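PDB 1ZB7: neurotoxin from Clostridium botulinum, which acts in the host cytosol as a zinc endopeptidase that cleaves the synaptobrevins VAMP1, VAMP2 and VAMP3, cutting VAMP2 at an Ala-Ala bond. Local coordinates for residues D17-M22 with K35-I40; I43-E48 with D86-T91; M92-N97 with T389-N394; I138-I143 with K152-N157. All coordinates share one frame; numbering follows the deposited sequence.

Interaction 1 of 4, residues D17-M22 with K35-I40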
# COMPACT_ATOMS: atom_id res chain seq x y z
N ASP A 17 -26.01 -37.54 -8.82
CA ASP A 17 -24.79 -37.90 -8.16
C ASP A 17 -23.78 -36.75 -8.39
O ASP A 17 -23.55 -35.89 -7.50
CB ASP A 17 -24.26 -39.23 -8.71
CG ASP A 17 -22.85 -39.62 -8.13
OD1 ASP A 17 -22.30 -38.96 -7.22
OD2 ASP A 17 -22.25 -40.54 -8.64
N ASP A 18 -23.18 -36.71 -9.58
CA ASP A 18 -22.17 -35.69 -9.84
C ASP A 18 -22.67 -34.64 -10.84
O ASP A 18 -22.00 -33.66 -11.09
CB ASP A 18 -20.83 -36.33 -10.21
CG ASP A 18 -20.91 -37.19 -11.47
OD1 ASP A 18 -21.98 -37.31 -12.14
OD2 ASP A 18 -19.88 -37.73 -11.85
N ILE A 19 -23.87 -34.84 -11.34
CA ILE A 19 -24.58 -33.83 -12.12
C ILE A 19 -25.96 -33.68 -11.50
O ILE A 19 -26.76 -34.63 -11.51
CB ILE A 19 -24.66 -34.16 -13.64
CG1 ILE A 19 -23.25 -34.36 -14.20
CG2 ILE A 19 -25.33 -33.00 -14.35
CD1 ILE A 19 -23.14 -34.85 -15.63
N ILE A 20 -26.18 -32.53 -10.88
CA ILE A 20 -27.35 -32.31 -10.05
C ILE A 20 -27.94 -30.91 -10.24
O ILE A 20 -27.30 -29.99 -10.86
CB ILE A 20 -26.99 -32.51 -8.47
CG1 ILE A 20 -26.06 -31.38 -7.99
CG2 ILE A 20 -26.34 -33.84 -8.15
CD1 ILE A 20 -25.93 -31.29 -6.37
N MET A 21 -29.15 -30.76 -9.70
CA MET A 21 -29.83 -29.50 -9.41
C MET A 21 -29.62 -29.13 -7.97
O MET A 21 -29.83 -29.92 -7.07
CB MET A 21 -31.32 -29.61 -9.73
CG MET A 21 -31.63 -29.88 -11.23
SD MET A 21 -30.82 -28.76 -12.43
CE MET A 21 -31.82 -27.28 -12.31
N MET A 22 -29.14 -27.92 -7.74
CA MET A 22 -28.79 -27.50 -6.43
C MET A 22 -29.20 -26.06 -6.16
O MET A 22 -29.26 -25.25 -7.04
CB MET A 22 -27.27 -27.68 -6.14
CG MET A 22 -26.38 -26.82 -6.96
SD MET A 22 -24.88 -26.24 -6.20
CE MET A 22 -23.92 -27.78 -6.01
N LYS A 35 -28.01 -26.21 -12.36
CA LYS A 35 -27.36 -27.43 -12.82
C LYS A 35 -25.89 -27.32 -12.44
O LYS A 35 -25.27 -26.35 -12.73
CB LYS A 35 -27.63 -27.69 -14.30
CG LYS A 35 -26.89 -28.91 -14.85
CD LYS A 35 -27.36 -29.34 -16.24
CE LYS A 35 -26.83 -30.68 -16.59
NZ LYS A 35 -27.19 -31.11 -17.92
N ALA A 36 -25.40 -28.27 -11.64
CA ALA A 36 -24.03 -28.26 -11.10
C ALA A 36 -23.27 -29.58 -11.36
O ALA A 36 -23.86 -30.60 -11.57
CB ALA A 36 -24.05 -27.82 -9.50
N PHE A 37 -21.95 -29.47 -11.44
CA PHE A 37 -21.03 -30.55 -11.92
C PHE A 37 -19.91 -30.73 -10.87
O PHE A 37 -19.19 -29.78 -10.50
CB PHE A 37 -20.42 -30.24 -13.26
CG PHE A 37 -21.42 -29.93 -14.32
CD1 PHE A 37 -21.80 -30.91 -15.25
CD2 PHE A 37 -22.05 -28.72 -14.33
CE1 PHE A 37 -22.75 -30.65 -16.22
CE2 PHE A 37 -23.03 -28.43 -15.32
CZ PHE A 37 -23.37 -29.44 -16.27
N ARG A 38 -19.82 -31.95 -10.36
CA ARG A 38 -18.82 -32.26 -9.39
C ARG A 38 -17.61 -32.79 -10.12
O ARG A 38 -17.51 -34.01 -10.46
CB ARG A 38 -19.32 -33.25 -8.33
CG ARG A 38 -18.41 -33.36 -7.06
CD ARG A 38 -18.76 -34.45 -6.01
NE ARG A 38 -18.58 -35.78 -6.58
CZ ARG A 38 -19.54 -36.70 -6.75
NH1 ARG A 38 -20.78 -36.47 -6.38
NH2 ARG A 38 -19.26 -37.87 -7.34
N ILE A 39 -16.67 -31.89 -10.30
CA ILE A 39 -15.44 -32.20 -10.98
C ILE A 39 -14.34 -32.89 -10.13
O ILE A 39 -13.46 -33.61 -10.65
CB ILE A 39 -14.88 -30.91 -11.65
CG1 ILE A 39 -14.66 -29.81 -10.58
CG2 ILE A 39 -15.81 -30.45 -12.72
CD1 ILE A 39 -13.51 -28.95 -10.92
N ILE A 40 -14.39 -32.62 -8.83
CA ILE A 40 -13.49 -33.14 -7.82
C ILE A 40 -14.40 -33.37 -6.65
O ILE A 40 -15.40 -32.68 -6.50
CB ILE A 40 -12.36 -32.10 -7.41
CG1 ILE A 40 -11.41 -31.82 -8.57
CG2 ILE A 40 -11.45 -32.68 -6.25
CD1 ILE A 40 -10.63 -30.42 -8.59
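Ala36 is the middle of the tight part of this contact. Its methyl CB sits under the bent chain of Met22, 3.5 Å from CE and almost as near to CG and SD. That curl follows from the torsions of Met22: CG stands between the backbone N and the carbonyl carbon (chi1 66°), and two further bends turn the terminal methyl back over the alanine. Beneath the side chains, Ile20 and Ala36 form a hydrogen-bonded antiparallel pair, with Ala36 N to Ile20 O at 2.7 Å and Ile20 N to Ala36 O at 3.1 Å. Trp44 of the next strand covers Ile20 and Met22 on this buried face.

The other face carries Ile19, Met21, Lys35 and Phe37. Ile19 CG1 lies 3.9 Å from Phe37 CD1, while its CG2 branch rests on Lys35 CE at 3.6 Å. The extended lysine carries its NZ on to the carbonyl oxygens of Tyr10 and Asp12.

Toward Asp17 the contact opens to the surface. Arg38 N still holds Asp18 O at 2.9 Å, but beyond it the guanidinium reaches out end-on, NH1 and NH2 both binding Asp17 OD1, with NH1 at 3.0 Å. The oxygen lies in the guanidinium plane, yet the carboxylate is turned 41° from that plane, and Asp18 CB lies over one guanidinium face, toward its rim. Asp18 itself is salt-bridged to Lys6. The hairpin of strands 19-23 and 34-38 is thus joined by backbone bonds and apolar contacts within, and by a charge pair at its exposed end whose strength probably depends more on solvent.

Interaction 2 of 4, residues I43-E48 with D86-T91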
# COMPACT_ATOMS: atom_id res chain seq x y z
N ILE A 43 -16.14 -30.37 -4.60
CA ILE A 43 -15.93 -29.17 -5.44
C ILE A 43 -16.83 -29.21 -6.71
O ILE A 43 -16.70 -30.09 -7.57
CB ILE A 43 -14.45 -29.05 -5.86
CG1 ILE A 43 -13.52 -29.10 -4.64
CG2 ILE A 43 -14.26 -27.81 -6.65
CD1 ILE A 43 -12.00 -28.92 -5.00
N TRP A 44 -17.71 -28.23 -6.79
CA TRP A 44 -18.76 -28.15 -7.75
C TRP A 44 -18.54 -26.90 -8.64
O TRP A 44 -18.15 -25.85 -8.14
CB TRP A 44 -20.11 -28.03 -7.04
CG TRP A 44 -20.44 -29.29 -6.30
CD1 TRP A 44 -20.01 -29.68 -4.97
CD2 TRP A 44 -21.26 -30.36 -6.75
NE1 TRP A 44 -20.54 -30.85 -4.67
CE2 TRP A 44 -21.31 -31.31 -5.69
CE3 TRP A 44 -21.97 -30.60 -7.92
CZ2 TRP A 44 -22.00 -32.50 -5.79
CZ3 TRP A 44 -22.63 -31.81 -8.05
CH2 TRP A 44 -22.68 -32.74 -6.98
N ILE A 45 -18.76 -27.06 -9.96
CA ILE A 45 -18.90 -25.96 -10.91
C ILE A 45 -20.38 -25.74 -11.28
O ILE A 45 -21.08 -26.62 -11.67
CB ILE A 45 -18.12 -26.20 -12.19
CG1 ILE A 45 -16.69 -26.65 -11.90
CG2 ILE A 45 -18.14 -24.97 -13.07
CD1 ILE A 45 -15.88 -25.74 -11.00
N VAL A 46 -20.81 -24.53 -11.13
CA VAL A 46 -22.11 -24.04 -11.50
C VAL A 46 -21.91 -22.96 -12.59
O VAL A 46 -21.58 -21.82 -12.28
CB VAL A 46 -22.91 -23.48 -10.33
CG1 VAL A 46 -24.33 -23.19 -10.74
CG2 VAL A 46 -22.96 -24.48 -9.15
N PRO A 47 -22.03 -23.34 -13.84
CA PRO A 47 -21.78 -22.40 -14.97
C PRO A 47 -22.94 -21.44 -15.23
O PRO A 47 -23.58 -21.53 -16.23
CB PRO A 47 -21.53 -23.33 -16.17
CG PRO A 47 -21.59 -24.64 -15.68
CD PRO A 47 -22.31 -24.67 -14.36
N GLU A 48 -23.18 -20.57 -14.28
CA GLU A 48 -24.25 -19.66 -14.36
C GLU A 48 -23.72 -18.38 -13.74
O GLU A 48 -22.82 -18.38 -12.93
CB GLU A 48 -25.44 -20.04 -13.47
CG GLU A 48 -26.02 -21.42 -13.60
CD GLU A 48 -27.15 -21.48 -14.60
OE1 GLU A 48 -27.81 -20.42 -14.73
OE2 GLU A 48 -27.40 -22.61 -15.16
N ASP A 86 -21.04 -24.56 -21.41
CA ASP A 86 -20.17 -25.65 -21.74
C ASP A 86 -18.72 -25.22 -21.85
O ASP A 86 -17.83 -25.86 -21.32
CB ASP A 86 -20.67 -26.37 -23.04
CG ASP A 86 -19.88 -27.65 -23.35
OD1 ASP A 86 -19.84 -28.59 -22.54
OD2 ASP A 86 -19.28 -27.70 -24.39
N LYS A 87 -18.49 -24.10 -22.50
CA LYS A 87 -17.14 -23.51 -22.59
C LYS A 87 -16.53 -23.07 -21.24
O LYS A 87 -15.29 -23.32 -20.96
CB LYS A 87 -17.12 -22.34 -23.59
CG LYS A 87 -15.73 -21.78 -23.83
CD LYS A 87 -15.59 -20.77 -25.01
CE LYS A 87 -14.10 -20.30 -25.08
NZ LYS A 87 -13.66 -19.66 -26.31
N PHE A 88 -17.37 -22.42 -20.41
CA PHE A 88 -17.01 -22.08 -19.02
C PHE A 88 -16.61 -23.34 -18.17
O PHE A 88 -15.56 -23.36 -17.55
CB PHE A 88 -18.17 -21.39 -18.36
CG PHE A 88 -17.92 -20.99 -16.92
CD1 PHE A 88 -17.45 -19.70 -16.60
CD2 PHE A 88 -18.24 -21.82 -15.89
CE1 PHE A 88 -17.36 -19.34 -15.26
CE2 PHE A 88 -18.08 -21.45 -14.58
CZ PHE A 88 -17.59 -20.22 -14.29
N LEU A 89 -17.46 -24.36 -18.20
CA LEU A 89 -17.23 -25.65 -17.57
C LEU A 89 -15.91 -26.37 -17.98
O LEU A 89 -15.10 -26.78 -17.10
CB LEU A 89 -18.40 -26.51 -17.86
CG LEU A 89 -18.54 -27.95 -17.32
CD1 LEU A 89 -18.32 -28.00 -15.81
CD2 LEU A 89 -19.93 -28.45 -17.71
N LYS A 90 -15.69 -26.47 -19.27
CA LYS A 90 -14.49 -27.00 -19.85
C LYS A 90 -13.26 -26.18 -19.51
O LYS A 90 -12.18 -26.74 -19.22
CB LYS A 90 -14.69 -27.25 -21.38
CG LYS A 90 -15.45 -28.59 -21.61
CD LYS A 90 -16.17 -28.66 -22.87
CE LYS A 90 -16.90 -30.05 -23.06
NZ LYS A 90 -17.85 -29.99 -24.26
N THR A 91 -13.40 -24.87 -19.52
CA THR A 91 -12.29 -24.00 -19.15
C THR A 91 -11.95 -24.19 -17.64
O THR A 91 -10.81 -24.28 -17.29
CB THR A 91 -12.61 -22.50 -19.42
OG1 THR A 91 -12.93 -22.32 -20.80
CG2 THR A 91 -11.48 -21.62 -19.04
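Phe88 turns the edge of its ring to the strand: Ile45 CG2 lies near the ring plane, 3.8 Å from CE2. With CG anti to the backbone N (chi1 -180°), the phenyl leaves helix 86-91 toward the point where the strand gives way to a turn. There Pro47 comes at the ring obliquely, its CB 3.6 Å from Phe88 CD2, so neighbouring carbons of one side of the ring meet the isoleucine and the proline.

Leu89, the next residue on the helix, shares that branch of Ile45: its CD1 is 4.0 Å from Ile45 CB and only slightly farther from CG2, the two side chains lying at a slant to each other. Leu89 CB is also 4.3 Å from Pro47 CG, a looser touch. Pro47 is the centre of an inverse gamma turn, which presents its ring beside both helix residues as the strand ends.

The contact is wholly apolar and buried. Strand 43-46 and the helix segment run at 153° to each other, with their axes 9.2 Å apart. The helix packs on a face of the large mixed sheet, where the strand runs between 34-38 and 158-161. Phe37 adds to Leu89 from the first neighbour and Ile160 to Ile45 from the second, while Tyr78 and Pro197 pack on Phe88.

Interaction 3 of 4, residues M92-N97 with T389-N394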
# COMPACT_ATOMS: atom_id res chain seq x y z
N MET A 92 -12.95 -24.23 -16.78
CA MET A 92 -12.73 -24.47 -15.34
C MET A 92 -11.99 -25.80 -15.11
O MET A 92 -11.06 -25.88 -14.29
CB MET A 92 -14.03 -24.43 -14.53
CG MET A 92 -14.71 -23.09 -14.35
SD MET A 92 -13.56 -21.69 -14.01
CE MET A 92 -12.88 -22.25 -12.44
N ILE A 93 -12.40 -26.84 -15.83
CA ILE A 93 -11.76 -28.13 -15.70
C ILE A 93 -10.32 -28.08 -16.16
O ILE A 93 -9.44 -28.72 -15.56
CB ILE A 93 -12.53 -29.17 -16.50
CG1 ILE A 93 -13.86 -29.43 -15.81
CG2 ILE A 93 -11.69 -30.48 -16.69
CD1 ILE A 93 -14.88 -30.06 -16.77
N LYS A 94 -10.08 -27.33 -17.26
CA LYS A 94 -8.75 -27.25 -17.79
C LYS A 94 -7.87 -26.53 -16.77
O LYS A 94 -6.75 -26.91 -16.55
CB LYS A 94 -8.73 -26.53 -19.12
CG LYS A 94 -7.34 -26.30 -19.73
CD LYS A 94 -7.40 -26.21 -21.20
CE LYS A 94 -5.99 -25.92 -21.85
NZ LYS A 94 -6.18 -25.62 -23.31
N LEU A 95 -8.41 -25.51 -16.14
CA LEU A 95 -7.67 -24.77 -15.15
C LEU A 95 -7.36 -25.61 -13.95
O LEU A 95 -6.24 -25.59 -13.49
CB LEU A 95 -8.41 -23.47 -14.78
CG LEU A 95 -8.61 -22.42 -15.91
CD1 LEU A 95 -9.32 -21.23 -15.28
CD2 LEU A 95 -7.35 -22.01 -16.51
N PHE A 96 -8.31 -26.41 -13.48
CA PHE A 96 -7.99 -27.32 -12.40
C PHE A 96 -6.96 -28.34 -12.86
O PHE A 96 -6.10 -28.73 -12.08
CB PHE A 96 -9.21 -28.01 -11.79
CG PHE A 96 -9.96 -27.18 -10.81
CD1 PHE A 96 -11.02 -26.39 -11.23
CD2 PHE A 96 -9.60 -27.18 -9.49
CE1 PHE A 96 -11.72 -25.54 -10.32
CE2 PHE A 96 -10.29 -26.35 -8.51
CZ PHE A 96 -11.37 -25.54 -8.93
N ASN A 97 -7.04 -28.79 -14.09
CA ASN A 97 -6.02 -29.74 -14.60
C ASN A 97 -4.63 -29.13 -14.61
O ASN A 97 -3.68 -29.78 -14.24
CB ASN A 97 -6.38 -30.33 -15.96
CG ASN A 97 -7.36 -31.49 -15.86
OD1 ASN A 97 -7.27 -32.34 -14.97
ND2 ASN A 97 -8.34 -31.47 -16.70
N THR A 389 -2.81 -24.33 -29.05
CA THR A 389 -1.72 -23.53 -29.65
C THR A 389 -1.43 -22.23 -28.90
O THR A 389 -0.41 -21.56 -29.18
CB THR A 389 -1.99 -23.20 -31.13
OG1 THR A 389 -3.12 -22.37 -31.22
CG2 THR A 389 -2.27 -24.49 -31.92
N ILE A 390 -2.29 -21.92 -27.91
CA ILE A 390 -2.27 -20.62 -27.22
C ILE A 390 -2.19 -20.81 -25.69
O ILE A 390 -1.58 -20.03 -25.01
CB ILE A 390 -3.59 -19.77 -27.53
CG1 ILE A 390 -3.73 -19.41 -29.02
CG2 ILE A 390 -3.67 -18.49 -26.64
CD1 ILE A 390 -2.92 -18.23 -29.43
N TYR A 391 -2.90 -21.79 -25.14
CA TYR A 391 -2.91 -22.03 -23.70
C TYR A 391 -2.93 -23.49 -23.44
O TYR A 391 -3.86 -24.16 -23.86
CB TYR A 391 -4.08 -21.30 -23.03
CG TYR A 391 -4.08 -21.31 -21.55
CD1 TYR A 391 -3.31 -20.43 -20.83
CD2 TYR A 391 -4.82 -22.26 -20.85
CE1 TYR A 391 -3.29 -20.47 -19.44
CE2 TYR A 391 -4.80 -22.32 -19.51
CZ TYR A 391 -4.04 -21.41 -18.78
OH TYR A 391 -4.06 -21.48 -17.39
N THR A 392 -1.92 -23.99 -22.73
CA THR A 392 -1.83 -25.44 -22.39
C THR A 392 -1.84 -25.67 -20.86
O THR A 392 -1.49 -24.79 -20.06
CB THR A 392 -0.57 -26.12 -22.99
OG1 THR A 392 0.59 -25.66 -22.29
CG2 THR A 392 -0.42 -25.86 -24.51
N GLN A 393 -2.26 -26.88 -20.49
CA GLN A 393 -2.22 -27.35 -19.14
C GLN A 393 -0.85 -27.21 -18.50
O GLN A 393 -0.73 -26.71 -17.35
CB GLN A 393 -2.63 -28.82 -19.11
CG GLN A 393 -4.12 -28.97 -19.11
CD GLN A 393 -4.59 -30.44 -18.96
OE1 GLN A 393 -3.91 -31.32 -18.28
NE2 GLN A 393 -5.80 -30.69 -19.56
N ASN A 394 0.17 -27.68 -19.22
CA ASN A 394 1.48 -27.78 -18.64
C ASN A 394 2.27 -26.49 -18.62
O ASN A 394 3.07 -26.31 -17.70
CB ASN A 394 2.28 -28.90 -19.34
CG ASN A 394 1.79 -30.28 -18.90
OD1 ASN A 394 0.99 -30.42 -17.93
ND2 ASN A 394 2.20 -31.28 -19.63
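Lys94 reaches from the helix to the loop at Tyr391, and its side chain can be followed outward. From CB the chain sets out with CG anti to the backbone N (chi1 175°) and stays extended, which carries its end to the loop. CG comes within 4.2 Å of Gln393 CG. CE passes the ring of Tyr391 obliquely, 4.0 Å from CD2, while also lying beside Thr392 CA and Gln393 N. At the tip, NZ donates to Tyr391 O at 2.8 Å, approaching from a position tilted 30° out of the carbonyl plane. The ammonium has two more acceptors, Leu385 O and Asn388 OD1, so three oxygens of the same loop surround a buried charge.

The loop, which links strands 377-381 and 421-422 of the four-stranded antiparallel sheet, is here joined to helix 82-99 almost three hundred residues earlier in this M27 zinc protease light chain.

Tyr391 points toward the helix, and its hydroxyl end meets Leu95, whose CD2 lies 3.4 Å from OH and 3.9 Å from CE2; the two side chains cross at about a right angle. The hydroxyl is hydrogen-bonded to Asp223, and the ring meets Phe397 edge-to-face. On the more open side, Gln393 and Asn97 lie side by side and point the same way, their amide planes 22° apart, with Asn97 CB 3.5 Å from Gln393 CD.

Interaction 4 of 4, residues I138-I143 with K152-N157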
# COMPACT_ATOMS: atom_id res chain seq x y z
N ILE A 138 -26.29 -27.28 1.74
CA ILE A 138 -27.23 -26.72 0.75
C ILE A 138 -28.28 -27.75 0.39
O ILE A 138 -28.22 -28.91 0.78
CB ILE A 138 -26.47 -26.27 -0.55
CG1 ILE A 138 -25.73 -27.42 -1.27
CG2 ILE A 138 -25.44 -25.23 -0.16
CD1 ILE A 138 -25.25 -27.02 -2.71
N ASN A 139 -29.28 -27.31 -0.36
CA ASN A 139 -30.33 -28.18 -0.87
C ASN A 139 -29.92 -28.75 -2.23
O ASN A 139 -29.49 -28.02 -3.14
CB ASN A 139 -31.60 -27.43 -1.14
CG ASN A 139 -32.30 -26.90 0.11
OD1 ASN A 139 -32.43 -27.57 1.11
ND2 ASN A 139 -32.82 -25.66 -0.00
N LYS A 140 -30.13 -30.03 -2.37
CA LYS A 140 -30.02 -30.78 -3.60
C LYS A 140 -31.39 -31.38 -3.93
O LYS A 140 -32.13 -31.88 -3.07
CB LYS A 140 -28.98 -31.89 -3.36
CG LYS A 140 -29.10 -33.19 -4.21
CD LYS A 140 -27.98 -34.21 -3.78
CE LYS A 140 -27.75 -35.25 -4.87
NZ LYS A 140 -27.15 -36.53 -4.27
N LYS A 141 -31.72 -31.41 -5.20
CA LYS A 141 -33.00 -31.93 -5.63
C LYS A 141 -32.74 -33.20 -6.40
O LYS A 141 -32.11 -33.14 -7.46
CB LYS A 141 -33.67 -30.91 -6.51
CG LYS A 141 -35.12 -31.00 -6.56
CD LYS A 141 -35.68 -30.08 -7.63
CE LYS A 141 -36.22 -28.76 -7.08
NZ LYS A 141 -37.09 -28.19 -8.14
N ILE A 142 -33.27 -34.31 -5.90
CA ILE A 142 -33.19 -35.63 -6.54
C ILE A 142 -34.28 -35.68 -7.60
O ILE A 142 -35.43 -35.65 -7.26
CB ILE A 142 -33.44 -36.81 -5.52
CG1 ILE A 142 -32.52 -36.75 -4.29
CG2 ILE A 142 -33.29 -38.14 -6.18
CD1 ILE A 142 -31.02 -36.92 -4.62
N ILE A 143 -33.91 -35.73 -8.87
CA ILE A 143 -34.86 -35.71 -9.96
C ILE A 143 -35.19 -37.12 -10.38
O ILE A 143 -34.36 -37.81 -10.97
CB ILE A 143 -34.33 -34.96 -11.23
CG1 ILE A 143 -33.86 -33.52 -10.93
CG2 ILE A 143 -35.44 -35.00 -12.39
CD1 ILE A 143 -34.96 -32.45 -10.84
N LYS A 152 -32.98 -32.89 -0.49
CA LYS A 152 -32.04 -33.56 0.43
C LYS A 152 -30.88 -32.58 0.74
O LYS A 152 -30.53 -31.73 -0.08
CB LYS A 152 -31.58 -34.87 -0.23
CG LYS A 152 -32.65 -36.02 -0.09
CD LYS A 152 -32.12 -37.25 0.75
CE LYS A 152 -33.18 -37.98 1.57
NZ LYS A 152 -33.75 -39.20 0.85
N GLY A 153 -30.35 -32.65 1.92
CA GLY A 153 -29.20 -31.86 2.32
C GLY A 153 -27.93 -32.34 1.60
O GLY A 153 -27.87 -33.46 1.19
N LEU A 154 -26.96 -31.44 1.36
CA LEU A 154 -25.76 -31.80 0.66
C LEU A 154 -24.65 -30.98 1.16
O LEU A 154 -24.71 -29.76 1.09
CB LEU A 154 -25.86 -31.59 -0.90
CG LEU A 154 -24.54 -31.85 -1.70
CD1 LEU A 154 -24.16 -33.33 -1.69
CD2 LEU A 154 -24.60 -31.38 -3.13
N MET A 155 -23.59 -31.67 1.58
CA MET A 155 -22.42 -31.03 2.11
C MET A 155 -21.36 -30.86 1.00
O MET A 155 -21.11 -31.79 0.24
CB MET A 155 -21.92 -31.86 3.26
CG MET A 155 -22.90 -31.94 4.48
SD MET A 155 -22.41 -33.20 5.73
CE MET A 155 -20.56 -32.98 5.59
N THR A 156 -20.77 -29.67 0.90
CA THR A 156 -19.80 -29.37 -0.08
C THR A 156 -18.68 -28.58 0.58
O THR A 156 -18.91 -27.93 1.58
CB THR A 156 -20.45 -28.46 -1.25
OG1 THR A 156 -20.78 -27.15 -0.77
CG2 THR A 156 -21.72 -29.02 -1.78
N ASN A 157 -17.50 -28.51 -0.05
CA ASN A 157 -16.42 -27.60 0.41
C ASN A 157 -16.33 -26.28 -0.39
O ASN A 157 -16.10 -25.21 0.17
CB ASN A 157 -15.06 -28.34 0.39
CG ASN A 157 -14.95 -29.42 1.45
OD1 ASN A 157 -15.93 -29.79 2.13
ND2 ASN A 157 -13.75 -29.89 1.63
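Lys140 N donates to Lys152 O at 2.9 Å, with the amide nearly in line with the carbonyl bond and an N-H...O angle of 167°. The return bond, Lys152 N to Lys140 O, has the same length and is straighter still, at 172°. Two residues on, the pair Ile138 and Leu154 is less even. Ile138 N reaches Leu154 O at 3.0 Å along a straight path, whereas Leu154 N to Ile138 O is bent and weak. Between them, Gly153 CA comes within 3.5 Å of Ile138 O as a CA-H...O contact.

These bonds zip up an antiparallel hairpin of strands 137-142 and 150-155 at one border of the mixed sheet, where 150-155 is the outermost strand within this chain. Its partner, 137-142, continues the sheet through backbone bonds to strand 19-23.

Ile138, Lys140, Lys152 and Leu154 share one face. Ile138 and Leu154 lie side by side, pointing the same way, with CG1 to CB at 4.2 Å; CG1 of the isoleucine stands between its backbone N and carbonyl carbon (chi1 61°), which brings it to 3.5 Å from Leu154 O. Lys140 CB rests 4.0 Å from Leu154 CB, and its extended chain leads off to bond Asn16 O. Farther in, the side chains of Thr156 and Ile138 cross at about a right angle, CG2 of the one touching CD1 of the other. Trp44 touches both Leu154 and Thr156, while toward the hairpin tip Lys152 is exposed, its CG brushing Ile142.

In the fold
Interactions 1 and 4 are both antiparallel strand pairings in the mixed sheet, and they meet where strand 19-23 borders 137-142: Met21 O lies 3.1 Å from Lys141 N, a probable hydrogen bond. Backbone bonds carry both, but interaction 1 is largely buried and adds an Asp17-Arg38 salt bridge at its surface end, whereas interaction 4, at the border, is only partly buried. Interaction 2 relies on side-chain packing alone, setting helix 82-99 on the sheet; strands 34-38 and 43-46 tie it to interaction 1. Interaction 3 uses the same helix farther along, where loop oxygens hold a lysine. It stays about 10 Å from interaction 4 at the nearest atoms.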